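Local coordinates for protein glutathione transferase lambda1 (Populus trichocarpa, PDB 4PQH) that probably transfers glutathione in detoxification, acting as a monomeric Lambda-class glutathione transferase with the GST fold, at residues Y31-C36 with I60-R65; E71-Y74 with P80-E83; T45-G50 with N215-E220. All coordinates share one frame; numbering follows the deposited sequence.

Interaction 1: Y31-C36 with I60-R65; sequences YISYTC and IDLQDR. With GSH (glutathione), chain C.
Ser33 CB lies 4.0 Å from Leu62 CG, the branch point of the leucine, and a water bonded to Ser33 OG accepts from Leu62 N. OG is anti to the backbone N (chi1 162°), where it meets this water. Just before this pair, Ile60 N donates to Ile32 O (2.8 Å, 160° at the hydrogen), and a second water joins Tyr34 N to Ile60 O. Leu62 works in two directions: CD1 approaches GSH CB2 at 3.9 Å, and CD2 sits over the centre of one face of the Arg65 guanidinium, 4.0 Å above its plane. At the edge of that group NH2 donates to Leu62 O (3.0 Å) on a lone pair in the carbonyl plane, while NH1 and NH2 both grip GSH O31. The Arg65 chain bends at chi3 (65°), which brings the guanidinium back over its own loop. A methionine in its place would probably leave GSH O31 without the two guanidinium bonds and Leu62 O without this donor. Cys36, at the N-cap of helix 37-48, brings SG to 3.3 Å from GSH SG2, a close sulfur-sulfur approach. The cysteine at the helix start and the loop holding the glycyl end of glutathione are characteristic of the thioredoxin-like N-terminal domain of a cysteine-containing glutathione transferase.

Interaction 2: E71-Y74 with P80-E83; sequences EKVY and PSLE
Ser81 meets Tyr74 directly after Pro80, whose peptide bond to Val79 is cis. Pro80 lines the glutathione pocket and packs on Tyr38, Ala39 and Val42 of helix 37-48. Such a cis-proline ahead of the third strand is a hallmark of the thioredoxin fold, and here Val79, which it follows, gives its backbone N to glutathione.

Ser81 carries the contact. Its CB lies over one face of the Tyr74 ring in a CH-pi contact, 3.8 Å from the centroid and 17° off the ring normal, offset toward the CG end; the nearest ring atom is Tyr74 CG, 3.7 Å from Ser81 CB. Tyr74 presents this face because its CG is anti to the backbone N (chi1 -171°), carrying the ring out from the end of helix 67-73 and across the serine. OG of Ser81 takes the position between its own backbone N and carbonyl carbon (chi1 68°), which sets it beside Tyr74 CB at 3.8 Å and lets it hydrogen-bond with Tyr69 OH. Val73 CG1 comes to 4.3 Å from the same OG, a loose packing contact.

Leu82 points to the other side of the sheet, onto Leu95, Tyr98 and Ile99 of helix 92-102. Glu83 then sends its carboxylate to a salt bridge with Arg29. Helix 67-73 thus covers one face of strand 81-84 through Val73 and the following Tyr74, while helices 37-48 and 92-102 pack against the other; within the sheet the strand runs antiparallel between 28-32 and 87-90.

Interaction 3: T45-G50 with N215-E220; sequences TRNCKG and NQTRHE. Unlike the reference sequence in segment 215-220: His219 (reference Arg).
The side-chain amides of Asn47 and Gln216 meet with their planes 70° apart, so neither lies flat on the other. Asn47 ND2 is 3.9 Å from Gln216 OE1, too far for a hydrogen bond; its polar partner is Ala213 O, in the short helix 212-215. At the oxygen side of the Asn47 amide, Arg46 NH1 makes a weak bond to OD1 (2.9 Å, but only 126° at the hydrogen). Within 215-220 the flat ring of His219, a residue that differs from the reference sequence, has Gln216 CA over the centre of one face, 3.6 Å above its plane.

The closest approach between the segments is made by Thr217, whose methyl CG2 lies 3.6 Å from Asn47 ND2 as the two side chains run past each other in opposite directions. With OG1 placed between the backbone N and the carbonyl carbon (chi1 67°), CG2 is turned anti to that carbonyl and faces the asparagine. The hydroxyl of Thr217 is engaged by Tyr214 O and by Gln40 NE2, and its side chain packs on Trp43 and Ile44. Gln216 adds its CB, 3.9 Å from the same Asn47 nitrogen, so one amide end is flanked by a methyl, a methylene and an amide oxygen.

Helix 37-48 ends just beyond, where Gly50 with positive phi closes a Schellman motif. The two segments touch by packing alone, and hydrogen bonds to Ala213 and Gln40 beside them join the first helix of the thioredoxin-like domain to the C-terminal tail, which returns from the helical domain of the GST fold.

Interactions 1 and 2 follow one another along the chain and meet in the central sheet, where strands 28-32 and 81-84 are neighbours. Their centres are 12 Å apart, and they touch directly: Tyr31 OH lies 2.7 Å from Glu83 OE1, Tyr31 N is 2.8 Å from Ser81 O, and Tyr31 CE1 packs on Val73 CG1. Both border the glutathione site, one through Cys36, Leu62 and Arg65, the other through Pro80. Interaction 3 has its centre about 17 Å from that of interaction 1 and 20 Å from that of interaction 2, though its nearest atoms come within about 5 Å of interaction 1, without touching. Helix 37-48 connects it to the pocket: Cys36 caps its start, while Asn47 meets the C-terminal tail near its end.

Interaction 1: Y31-C36 with I60-R65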
loop_
_atom_site.group_PDB
_atom_site.type_symbol
_atom_site.label_atom_id
_atom_site.label_comp_id
_atom_site.label_asym_id
_atom_site.label_seq_id
_atom_site.Cartn_x
_atom_site.Cartn_y
_atom_site.Cartn_z
ATOM N N TYR A 31 9.499 6.482 6.147
ATOM C CA TYR A 31 10.462 5.389 6.246
ATOM C C TYR A 31 9.874 4.132 5.634
ATOM O O TYR A 31 8.786 3.694 6.012
ATOM C CB TYR A 31 10.877 5.150 7.698
ATOM C CG TYR A 31 11.594 6.338 8.294
ATOM C CD1 TYR A 31 10.881 7.418 8.805
ATOM C CD2 TYR A 31 12.983 6.400 8.324
ATOM C CE1 TYR A 31 11.518 8.513 9.331
ATOM C CE2 TYR A 31 13.639 7.505 8.862
ATOM C CZ TYR A 31 12.894 8.556 9.367
ATOM O OH TYR A 31 13.513 9.665 9.899
ATOM N N ILE A 32 10.590 3.571 4.665
ATOM C CA ILE A 32 10.096 2.437 3.910
ATOM C C ILE A 32 11.179 1.390 3.706
ATOM O O ILE A 32 12.353 1.605 4.005
ATOM C CB ILE A 32 9.599 2.854 2.494
ATOM C CG1 ILE A 32 10.775 3.304 1.620
ATOM C CG2 ILE A 32 8.546 3.952 2.565
ATOM C CD1 ILE A 32 10.400 3.507 0.155
ATOM N N SER A 33 10.750 0.244 3.201
ATOM C CA SER A 33 11.627 -0.684 2.514
ATOM C C SER A 33 11.097 -0.701 1.094
ATOM O O SER A 33 9.881 -0.708 0.898
ATOM C CB SER A 33 11.534 -2.079 3.131
ATOM O OG SER A 33 12.041 -3.061 2.247
ATOM N N TYR A 34 11.988 -0.684 0.106
ATOM C CA TYR A 34 11.564 -0.618 -1.295
ATOM C C TYR A 34 10.681 -1.791 -1.733
ATOM O O TYR A 34 9.942 -1.680 -2.715
ATOM C CB TYR A 34 12.772 -0.493 -2.230
ATOM C CG TYR A 34 13.313 0.915 -2.392
ATOM C CD1 TYR A 34 12.477 1.978 -2.720
ATOM C CD2 TYR A 34 14.663 1.181 -2.215
ATOM C CE1 TYR A 34 12.977 3.259 -2.872
ATOM C CE2 TYR A 34 15.171 2.458 -2.360
ATOM C CZ TYR A 34 14.323 3.494 -2.690
ATOM O OH TYR A 34 14.834 4.762 -2.836
ATOM N N THR A 35 10.749 -2.909 -1.014
ATOM C CA THR A 35 9.974 -4.088 -1.389
ATOM C C THR A 35 8.840 -4.443 -0.427
ATOM O O THR A 35 8.170 -5.457 -0.614
ATOM C CB THR A 35 10.877 -5.320 -1.540
ATOM O OG1 THR A 35 11.593 -5.529 -0.317
ATOM C CG2 THR A 35 11.859 -5.122 -2.685
ATOM N N CYS A 36 8.619 -3.622 0.596
ATOM C CA CYS A 36 7.558 -3.902 1.561
ATOM C C CYS A 36 6.196 -3.451 1.040
ATOM O O CYS A 36 6.008 -2.269 0.754
ATOM C CB CYS A 36 7.854 -3.207 2.900
ATOM S SG CYS A 36 6.527 -3.375 4.134
ATOM N N ILE A 60 15.176 1.760 4.063
ATOM C CA ILE A 60 16.112 0.998 4.872
ATOM C C ILE A 60 16.111 -0.457 4.427
ATOM O O ILE A 60 15.171 -0.928 3.782
ATOM C CB ILE A 60 15.807 1.123 6.390
ATOM C CG1 ILE A 60 14.469 0.467 6.743
ATOM C CG2 ILE A 60 15.841 2.586 6.835
ATOM C CD1 ILE A 60 14.178 0.449 8.236
ATOM N N ASP A 61 17.188 -1.159 4.764
ATOM C CA ASP A 61 17.372 -2.561 4.416
ATOM C C ASP A 61 16.966 -3.362 5.640
ATOM O O ASP A 61 17.656 -3.327 6.643
ATOM C CB ASP A 61 18.854 -2.787 4.109
ATOM C CG ASP A 61 19.172 -4.209 3.670
ATOM O OD1 ASP A 61 18.355 -5.128 3.888
ATOM O OD2 ASP A 61 20.270 -4.404 3.108
ATOM N N LEU A 62 15.850 -4.078 5.574
ATOM C CA LEU A 62 15.358 -4.791 6.756
ATOM C C LEU A 62 16.227 -5.975 7.198
ATOM O O LEU A 62 16.109 -6.439 8.330
ATOM C CB LEU A 62 13.915 -5.250 6.556
ATOM C CG LEU A 62 12.881 -4.153 6.281
ATOM C CD1 LEU A 62 11.520 -4.789 6.113
ATOM C CD2 LEU A 62 12.859 -3.123 7.396
ATOM N N GLN A 63 17.090 -6.460 6.315
ATOM C CA GLN A 63 17.987 -7.558 6.670
ATOM C C GLN A 63 19.280 -7.047 7.288
ATOM O O GLN A 63 19.990 -7.784 7.970
ATOM C CB GLN A 63 18.298 -8.424 5.450
ATOM C CG GLN A 63 17.073 -9.020 4.789
ATOM C CD GLN A 63 16.138 -9.688 5.782
ATOM O OE1 GLN A 63 16.573 -10.424 6.667
ATOM N NE2 GLN A 63 14.843 -9.424 5.642
ATOM N N ASP A 64 19.579 -5.781 7.040
ATOM C CA ASP A 64 20.785 -5.149 7.537
ATOM C C ASP A 64 20.422 -3.724 7.934
ATOM O O ASP A 64 20.881 -2.760 7.321
ATOM C CB ASP A 64 21.851 -5.153 6.439
ATOM C CG ASP A 64 23.178 -4.607 6.913
ATOM O OD1 ASP A 64 23.358 -4.484 8.137
ATOM O OD2 ASP A 64 24.039 -4.306 6.062
ATOM N N ARG A 65 19.580 -3.589 8.953
ATOM C CA ARG A 65 18.963 -2.297 9.223
ATOM C C ARG A 65 19.715 -1.456 10.238
ATOM O O ARG A 65 20.391 -1.984 11.126
ATOM C CB ARG A 65 17.477 -2.448 9.595
ATOM C CG ARG A 65 17.188 -2.614 11.068
ATOM C CD ARG A 65 15.706 -2.881 11.278
ATOM N NE ARG A 65 15.313 -4.158 10.693
ATOM C CZ ARG A 65 14.137 -4.742 10.889
ATOM N NH1 ARG A 65 13.223 -4.160 11.657
ATOM N NH2 ARG A 65 13.872 -5.907 10.316
HETATM N N1 GSH C . 0.654 -3.745 10.385
HETATM C CA1 GSH C . 1.832 -3.104 9.832
HETATM C C1 GSH C . 1.352 -2.107 8.818
HETATM O O11 GSH C . 0.226 -2.268 8.299
HETATM O O12 GSH C . 2.057 -1.126 8.517
HETATM C CB1 GSH C . 2.753 -4.141 9.184
HETATM C CG1 GSH C . 4.128 -3.581 8.821
HETATM C CD1 GSH C . 5.067 -4.716 8.471
HETATM O OE1 GSH C . 4.691 -6.037 8.784
HETATM N N2 GSH C . 6.229 -4.429 7.881
HETATM C CA2 GSH C . 7.233 -5.482 7.776
HETATM C C2 GSH C . 8.434 -5.181 8.616
HETATM O O2 GSH C . 8.800 -3.852 8.873
HETATM C CB2 GSH C . 7.714 -5.668 6.345
HETATM S SG2 GSH C . 6.527 -6.495 5.256
HETATM N N3 GSH C . 9.135 -6.206 9.093
HETATM C CA3 GSH C . 10.349 -5.947 9.843
HETATM C C3 GSH C . 10.310 -6.588 11.208
HETATM O O31 GSH C . 11.322 -6.568 11.942
HETATM O O32 GSH C . 9.266 -7.135 11.627
HETATM O O HOH W 1 14.464 -4.534 3.129
HETATM O O HOH W 2 14.734 -0.659 1.018
#

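Interaction 2: E71-Y74 with P80-E83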
loop_
_atom_site.group_PDB
_atom_site.type_symbol
_atom_site.label_atom_id
_atom_site.label_comp_id
_atom_site.label_asym_id
_atom_site.label_seq_id
_atom_site.Cartn_x
_atom_site.Cartn_y
_atom_site.Cartn_z
ATOM N N GLU A 71 15.940 2.935 17.602
ATOM C CA GLU A 71 16.400 3.721 18.741
ATOM C C GLU A 71 15.999 5.196 18.686
ATOM O O GLU A 71 15.743 5.807 19.723
ATOM C CB GLU A 71 17.918 3.580 18.903
ATOM C CG GLU A 71 18.367 2.159 19.241
ATOM C CD GLU A 71 19.879 1.993 19.250
ATOM O OE1 GLU A 71 20.595 2.983 18.992
ATOM O OE2 GLU A 71 20.350 0.864 19.512
ATOM N N LYS A 72 15.934 5.768 17.489
ATOM C CA LYS A 72 15.718 7.210 17.370
ATOM C C LYS A 72 14.467 7.601 16.595
ATOM O O LYS A 72 13.976 8.722 16.727
ATOM C CB LYS A 72 16.931 7.874 16.721
ATOM C CG LYS A 72 18.206 7.733 17.525
ATOM C CD LYS A 72 19.404 8.185 16.718
ATOM C CE LYS A 72 19.113 9.492 16.008
ATOM N NZ LYS A 72 20.351 10.125 15.486
ATOM N N VAL A 73 13.958 6.686 15.781
ATOM C CA VAL A 73 12.851 7.014 14.893
ATOM C C VAL A 73 11.554 6.310 15.275
ATOM O O VAL A 73 10.555 6.961 15.582
ATOM C CB VAL A 73 13.191 6.678 13.432
ATOM C CG1 VAL A 73 12.017 7.015 12.534
ATOM C CG2 VAL A 73 14.431 7.434 12.988
ATOM N N TYR A 74 11.574 4.983 15.262
ATOM C CA TYR A 74 10.349 4.206 15.425
ATOM C C TYR A 74 10.609 2.918 16.217
ATOM O O TYR A 74 11.019 1.898 15.656
ATOM C CB TYR A 74 9.739 3.918 14.044
ATOM C CG TYR A 74 8.362 3.294 14.064
ATOM C CD1 TYR A 74 7.287 3.946 14.658
ATOM C CD2 TYR A 74 8.130 2.066 13.463
ATOM C CE1 TYR A 74 6.028 3.377 14.674
ATOM C CE2 TYR A 74 6.872 1.492 13.471
ATOM C CZ TYR A 74 5.826 2.151 14.078
ATOM O OH TYR A 74 4.580 1.574 14.094
ATOM N N PRO A 80 5.978 0.640 7.210
ATOM C CA PRO A 80 6.328 2.062 7.159
ATOM C C PRO A 80 6.113 2.797 8.471
ATOM O O PRO A 80 5.338 2.370 9.325
ATOM C CB PRO A 80 5.343 2.617 6.130
ATOM C CG PRO A 80 4.129 1.768 6.323
ATOM C CD PRO A 80 4.657 0.380 6.609
ATOM N N SER A 81 6.805 3.918 8.603
ATOM C CA SER A 81 6.473 4.907 9.611
ATOM C C SER A 81 6.618 6.288 8.975
ATOM O O SER A 81 7.380 6.467 8.017
ATOM C CB SER A 81 7.346 4.759 10.860
ATOM O OG SER A 81 8.696 5.098 10.607
ATOM N N LEU A 82 5.874 7.249 9.508
ATOM C CA LEU A 82 5.852 8.598 8.968
ATOM C C LEU A 82 6.236 9.574 10.060
ATOM O O LEU A 82 5.599 9.615 11.115
ATOM C CB LEU A 82 4.459 8.944 8.441
ATOM C CG LEU A 82 4.311 10.344 7.837
ATOM C CD1 LEU A 82 5.083 10.449 6.526
ATOM C CD2 LEU A 82 2.845 10.692 7.644
ATOM N N GLU A 83 7.293 10.339 9.796
ATOM C CA GLU A 83 7.748 11.409 10.665
ATOM C C GLU A 83 7.170 12.704 10.123
ATOM O O GLU A 83 7.493 13.123 9.007
ATOM C CB GLU A 83 9.272 11.462 10.639
ATOM C CG GLU A 83 9.894 12.599 11.413
ATOM C CD GLU A 83 11.376 12.739 11.119
ATOM O OE1 GLU A 83 11.957 11.785 10.563
ATOM O OE2 GLU A 83 11.956 13.800 11.432
#

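Interaction 3: T45-G50 with N215-E220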
loop_
_atom_site.group_PDB
_atom_site.type_symbol
_atom_site.label_atom_id
_atom_site.label_comp_id
_atom_site.label_asym_id
_atom_site.label_seq_id
_atom_site.Cartn_x
_atom_site.Cartn_y
_atom_site.Cartn_z
ATOM N N THR A 45 0.277 6.491 -1.867
ATOM C CA THR A 45 -0.546 7.615 -1.412
ATOM C C THR A 45 0.172 8.946 -1.602
ATOM O O THR A 45 -0.382 9.893 -2.162
ATOM C CB THR A 45 -0.999 7.425 0.042
ATOM O OG1 THR A 45 -1.738 6.202 0.135
ATOM C CG2 THR A 45 -1.909 8.576 0.473
ATOM N N ARG A 46 1.421 9.006 -1.168
ATOM C CA ARG A 46 2.291 10.149 -1.404
ATOM C C ARG A 46 2.318 10.557 -2.872
ATOM O O ARG A 46 2.074 11.717 -3.207
ATOM C CB ARG A 46 3.704 9.814 -0.914
ATOM C CG ARG A 46 4.837 10.697 -1.444
ATOM C CD ARG A 46 6.170 10.017 -1.107
ATOM N NE ARG A 46 7.379 10.785 -1.392
ATOM C CZ ARG A 46 8.130 10.626 -2.483
ATOM N NH1 ARG A 46 7.768 9.765 -3.426
ATOM N NH2 ARG A 46 9.236 11.340 -2.639
ATOM N N ASN A 47 2.569 9.600 -3.758
ATOM C CA ASN A 47 2.687 9.921 -5.171
ATOM C C ASN A 47 1.370 10.369 -5.772
ATOM O O ASN A 47 1.336 11.314 -6.558
ATOM C CB ASN A 47 3.192 8.723 -5.957
ATOM C CG ASN A 47 4.645 8.393 -5.668
ATOM O OD1 ASN A 47 5.294 9.013 -4.821
ATOM N ND2 ASN A 47 5.163 7.408 -6.383
ATOM N N CYS A 48 0.285 9.692 -5.408
ATOM C CA CYS A 48 -1.025 10.015 -5.973
ATOM C C CYS A 48 -1.472 11.412 -5.585
ATOM O O CYS A 48 -2.264 12.039 -6.291
ATOM C CB CYS A 48 -2.069 8.999 -5.523
ATOM S SG CYS A 48 -1.902 7.392 -6.296
ATOM N N LYS A 49 -0.960 11.918 -4.472
ATOM C CA LYS A 49 -1.305 13.257 -4.029
ATOM C C LYS A 49 -0.293 14.307 -4.485
ATOM O O LYS A 49 -0.433 15.483 -4.161
ATOM C CB LYS A 49 -1.485 13.279 -2.509
ATOM C CG LYS A 49 -2.689 12.484 -2.049
ATOM C CD LYS A 49 -2.875 12.539 -0.537
ATOM C CE LYS A 49 -3.506 13.855 -0.114
ATOM N NZ LYS A 49 -4.954 13.913 -0.482
ATOM N N GLY A 50 0.706 13.895 -5.261
ATOM C CA GLY A 50 1.717 14.819 -5.759
ATOM C C GLY A 50 2.660 15.344 -4.683
ATOM O O GLY A 50 3.151 16.468 -4.755
ATOM N N ASN A 215 2.455 3.030 -10.584
ATOM C CA ASN A 215 3.527 2.368 -11.329
ATOM C C ASN A 215 4.920 2.758 -10.857
ATOM O O ASN A 215 5.842 1.933 -10.845
ATOM C CB ASN A 215 3.411 2.664 -12.822
ATOM C CG ASN A 215 2.160 2.080 -13.435
ATOM O OD1 ASN A 215 1.654 1.051 -12.981
ATOM N ND2 ASN A 215 1.651 2.736 -14.473
ATOM N N GLN A 216 5.074 4.017 -10.463
ATOM C CA GLN A 216 6.367 4.508 -10.008
ATOM C C GLN A 216 6.825 3.886 -8.697
ATOM O O GLN A 216 8.003 3.961 -8.365
ATOM C CB GLN A 216 6.344 6.026 -9.889
ATOM C CG GLN A 216 6.389 6.729 -11.224
ATOM C CD GLN A 216 5.868 8.134 -11.127
ATOM O OE1 GLN A 216 5.470 8.581 -10.052
ATOM N NE2 GLN A 216 5.852 8.842 -12.251
ATOM N N THR A 217 5.907 3.278 -7.951
ATOM C CA THR A 217 6.290 2.639 -6.689
ATOM C C THR A 217 6.772 1.225 -6.943
ATOM O O THR A 217 7.131 0.500 -6.012
ATOM C CB THR A 217 5.155 2.602 -5.655
ATOM O OG1 THR A 217 4.103 1.742 -6.116
ATOM C CG2 THR A 217 4.616 3.989 -5.415
ATOM N N ARG A 218 6.754 0.831 -8.210
ATOM C CA ARG A 218 7.371 -0.417 -8.626
ATOM C C ARG A 218 8.797 -0.130 -9.090
ATOM O O ARG A 218 9.549 -1.047 -9.415
ATOM C CB ARG A 218 6.551 -1.090 -9.733
ATOM C CG ARG A 218 5.152 -1.511 -9.292
ATOM C CD ARG A 218 4.287 -1.981 -10.459
ATOM N NE ARG A 218 4.375 -3.422 -10.695
ATOM C CZ ARG A 218 3.350 -4.175 -11.089
ATOM N NH1 ARG A 218 2.159 -3.623 -11.286
ATOM N NH2 ARG A 218 3.510 -5.477 -11.285
ATOM N N HIS A 219 9.165 1.157 -9.106
ATOM C CA HIS A 219 10.517 1.593 -9.476
ATOM C C HIS A 219 11.507 1.274 -8.369
ATOM O O HIS A 219 11.118 0.969 -7.242
ATOM C CB HIS A 219 10.585 3.104 -9.742
ATOM C CG HIS A 219 9.894 3.547 -10.994
ATOM N ND1 HIS A 219 10.039 4.816 -11.510
ATOM C CD2 HIS A 219 9.051 2.896 -11.832
ATOM C CE1 HIS A 219 9.318 4.930 -12.610
ATOM N NE2 HIS A 219 8.708 3.778 -12.829
ATOM N N GLU A 220 12.792 1.384 -8.696
ATOM C CA GLU A 220 13.869 1.093 -7.755
ATOM C C GLU A 220 15.095 1.949 -8.081
ATOM O O GLU A 220 15.227 2.443 -9.202
ATOM C CB GLU A 220 14.226 -0.393 -7.822
ATOM C CG GLU A 220 14.748 -0.840 -9.177
ATOM C CD GLU A 220 14.904 -2.343 -9.269
ATOM O OE1 GLU A 220 14.555 -3.037 -8.288
ATOM O OE2 GLU A 220 15.373 -2.831 -10.321
#